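DspB (Aggregatibacter actinomycetemcomitans, PDB 1YHT) is a biofilm-releasing glycoside hydrolase of family 20 that probably cleaves beta-linked N-acetylglucosamine residues from the polysaccharide holding the biofilm together. Local coordinates at residues E190-H193 / E194-Y198. Numbering follows the deposited sequence.
Sequences ESNH and EFITY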
ATOM      1  N   GLU A 190     -14.824 -18.192   2.506  1.00 31.66           N
ATOM      2  CA  GLU A 190     -14.657 -18.463   1.084  1.00 30.80           C
ATOM      3  C   GLU A 190     -15.247 -17.243   0.394  1.00 28.61           C
ATOM      4  O   GLU A 190     -16.468 -17.020   0.449  1.00 28.99           O
ATOM      5  CB  GLU A 190     -15.433 -19.742   0.670  1.00 31.49           C
ATOM      6  CG  GLU A 190     -14.845 -21.085   1.177  1.00 33.10           C
ATOM      7  CD  GLU A 190     -15.121 -21.395   2.659  1.00 36.18           C
ATOM      8  OE1 GLU A 190     -16.304 -21.467   3.048  1.00 39.43           O
ATOM      9  OE2 GLU A 190     -14.159 -21.616   3.438  1.00 38.62           O
ATOM     10  N   SER A 191     -14.392 -16.421  -0.206  1.00 25.91           N
ATOM     11  CA  SER A 191     -14.866 -15.190  -0.861  1.00 23.73           C
ATOM     12  C   SER A 191     -14.196 -14.910  -2.207  1.00 21.51           C
ATOM     13  O   SER A 191     -14.475 -13.888  -2.812  1.00 19.83           O
ATOM     14  CB  SER A 191     -14.720 -13.969   0.087  1.00 24.33           C
ATOM     15  OG  SER A 191     -13.377 -13.523   0.203  1.00 23.84           O
ATOM     16  N   ASN A 192     -13.332 -15.821  -2.664  1.00 18.90           N
ATOM     17  CA  ASN A 192     -12.399 -15.505  -3.734  1.00 17.49           C
ATOM     18  C   ASN A 192     -13.069 -15.205  -5.044  1.00 15.24           C
ATOM     19  O   ASN A 192     -12.639 -14.273  -5.726  1.00 15.61           O
ATOM     20  CB  ASN A 192     -11.328 -16.569  -3.962  1.00 17.51           C
ATOM     21  CG  ASN A 192     -10.291 -16.119  -4.999  1.00 18.36           C
ATOM     22  OD1 ASN A 192      -9.348 -15.314  -4.691  1.00 19.93           O
ATOM     23  ND2 ASN A 192     -10.489 -16.542  -6.241  1.00 13.15           N
ATOM     24  N   HIS A 193     -14.086 -15.980  -5.427  1.00 12.82           N
ATOM     25  CA  HIS A 193     -14.699 -15.763  -6.741  1.00 13.01           C
ATOM     26  C   HIS A 193     -15.272 -14.374  -6.836  1.00 12.30           C
ATOM     27  O   HIS A 193     -15.084 -13.730  -7.823  1.00 12.56           O
ATOM     28  CB  HIS A 193     -15.751 -16.817  -7.103  1.00 11.82           C
ATOM     29  CG  HIS A 193     -15.187 -18.210  -7.123  1.00  9.18           C
ATOM     30  ND1 HIS A 193     -14.575 -18.752  -8.237  1.00  8.87           N
ATOM     31  CD2 HIS A 193     -15.058 -19.132  -6.142  1.00  5.54           C
ATOM     32  CE1 HIS A 193     -14.111 -19.952  -7.939  1.00  5.21           C
ATOM     33  NE2 HIS A 193     -14.413 -20.212  -6.685  1.00 10.69           N
ATOM     34  N   GLU A 194     -15.974 -13.919  -5.811  1.00 13.14           N
ATOM     35  CA  GLU A 194     -16.544 -12.566  -5.851  1.00 14.53           C
ATOM     36  C   GLU A 194     -15.473 -11.470  -5.819  1.00 13.56           C
ATOM     37  O   GLU A 194     -15.713 -10.353  -6.264  1.00 13.07           O
ATOM     38  CB  GLU A 194     -17.543 -12.364  -4.709  1.00 15.72           C
ATOM     39  CG  GLU A 194     -18.812 -13.156  -4.882  1.00 22.37           C
ATOM     40  CD  GLU A 194     -19.706 -12.613  -5.997  1.00 28.89           C
ATOM     41  OE1 GLU A 194     -19.576 -11.401  -6.381  1.00 30.97           O
ATOM     42  OE2 GLU A 194     -20.544 -13.433  -6.473  1.00 35.78           O
ATOM     43  N   PHE A 195     -14.285 -11.791  -5.298  1.00 13.10           N
ATOM     44  CA  PHE A 195     -13.194 -10.846  -5.303  1.00 11.87           C
ATOM     45  C   PHE A 195     -12.760 -10.509  -6.727  1.00 12.75           C
ATOM     46  O   PHE A 195     -12.483  -9.359  -7.030  1.00 11.92           O
ATOM     47  CB  PHE A 195     -12.021 -11.327  -4.451  1.00 12.75           C
ATOM     48  CG  PHE A 195     -10.871 -10.364  -4.458  1.00 12.45           C
ATOM     49  CD1 PHE A 195     -11.026  -9.110  -3.857  1.00 12.07           C
ATOM     50  CD2 PHE A 195      -9.694 -10.664  -5.149  1.00 12.15           C
ATOM     51  CE1 PHE A 195     -10.007  -8.178  -3.896  1.00 14.48           C
ATOM     52  CE2 PHE A 195      -8.625  -9.732  -5.200  1.00 14.90           C
ATOM     53  CZ  PHE A 195      -8.778  -8.485  -4.585  1.00 13.43           C
ATOM     54  N   ILE A 196     -12.713 -11.507  -7.618  1.00 12.94           N
ATOM     55  CA  ILE A 196     -12.360 -11.280  -9.026  1.00 12.49           C
ATOM     56  C   ILE A 196     -13.286 -10.239  -9.613  1.00 11.77           C
ATOM     57  O   ILE A 196     -12.845  -9.261 -10.256  1.00 10.89           O
ATOM     58  CB  ILE A 196     -12.503 -12.559  -9.863  1.00 13.80           C
ATOM     59  CG1 ILE A 196     -11.615 -13.679  -9.300  1.00 15.88           C
ATOM     60  CG2 ILE A 196     -12.243 -12.293 -11.350  1.00 14.35           C
ATOM     61  CD1 ILE A 196     -10.265 -13.285  -8.970  1.00 17.17           C
ATOM     62  N   THR A 197     -14.573 -10.449  -9.377  1.00 10.39           N
ATOM     63  CA  THR A 197     -15.596  -9.558  -9.874  1.00 10.66           C
ATOM     64  C   THR A 197     -15.412  -8.136  -9.330  1.00  9.65           C
ATOM     65  O   THR A 197     -15.538  -7.149 -10.056  1.00  9.50           O
ATOM     66  CB  THR A 197     -16.998 -10.106  -9.498  1.00 11.32           C
ATOM     67  OG1 THR A 197     -17.107 -11.444  -9.999  1.00 12.02           O
ATOM     68  CG2 THR A 197     -18.089  -9.251 -10.050  1.00 12.32           C
ATOM     69  N   TYR A 198     -15.168  -8.049  -8.033  1.00 10.21           N
ATOM     70  CA  TYR A 198     -15.011  -6.778  -7.326  1.00 10.17           C
ATOM     71  C   TYR A 198     -13.756  -6.052  -7.856  1.00 10.35           C
ATOM     72  O   TYR A 198     -13.807  -4.901  -8.225  1.00  9.97           O
ATOM     73  CB  TYR A 198     -14.889  -7.083  -5.819  1.00 11.25           C
ATOM     74  CG  TYR A 198     -14.609  -5.893  -4.902  1.00 11.06           C
ATOM     75  CD1 TYR A 198     -15.609  -4.951  -4.617  1.00  9.89           C
ATOM     76  CD2 TYR A 198     -13.349  -5.719  -4.312  1.00 10.46           C
ATOM     77  CE1 TYR A 198     -15.356  -3.852  -3.784  1.00  9.09           C
ATOM     78  CE2 TYR A 198     -13.084  -4.606  -3.486  1.00 10.43           C
ATOM     79  CZ  TYR A 198     -14.096  -3.680  -3.218  1.00 11.51           C
ATOM     80  OH  TYR A 198     -13.864  -2.588  -2.389  1.00  9.69           O
TER
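Ile196 and Phe195 lie against the backbone carbonyls of Ser191, Asn192 and His193 in the opening turn of helix 192-208, a helix of the TIM barrel that joins strand 177-181 to strand 212-216 in a beta-alpha-beta crossover. The turn is a worked example of how a helix starts: the carbonyls of the N-cap and of the first helical residue take the N-H groups four residues on, those of Phe195 and Ile196, and Ile196 turns its CG1 branch toward the oxygens of the same turn. Ser191 is at the N-cap, but its side chain makes no capping bond; the backbone provides the link, and Ser191 O accepts Phe195 N at 3.3 Å. The next bond of this kind, Ile196 N to Asn192 O, is weak at 3.4 Å, and each of these two N-H groups also leans weakly on the carbonyl one residue later, Phe195 N on Asn192 O and Ile196 N on His193 O.

Ile196 can be followed outward. Ile196 CB sits 3.5 Å from His193 O. CG1 of Ile196, anti to its own carbonyl carbon (chi1 -58°), is thereby turned back toward the helix start and comes equally near Asn192 O and His193 O, at 3.8 Å. At the tip, Ile196 CD1 stands a little farther from Asn192 O, at 4.1 Å, while the isoleucine also touches Gln227 of a neighbouring loop. Phe195 takes the other course: CG anti to the backbone N (chi1 179°) carries the ring away from the first turn, where it meets Phe185 with the planes inclined by about 30°. The close approach to the turn is made by Phe195 CB, 3.3 Å from Asn192 O.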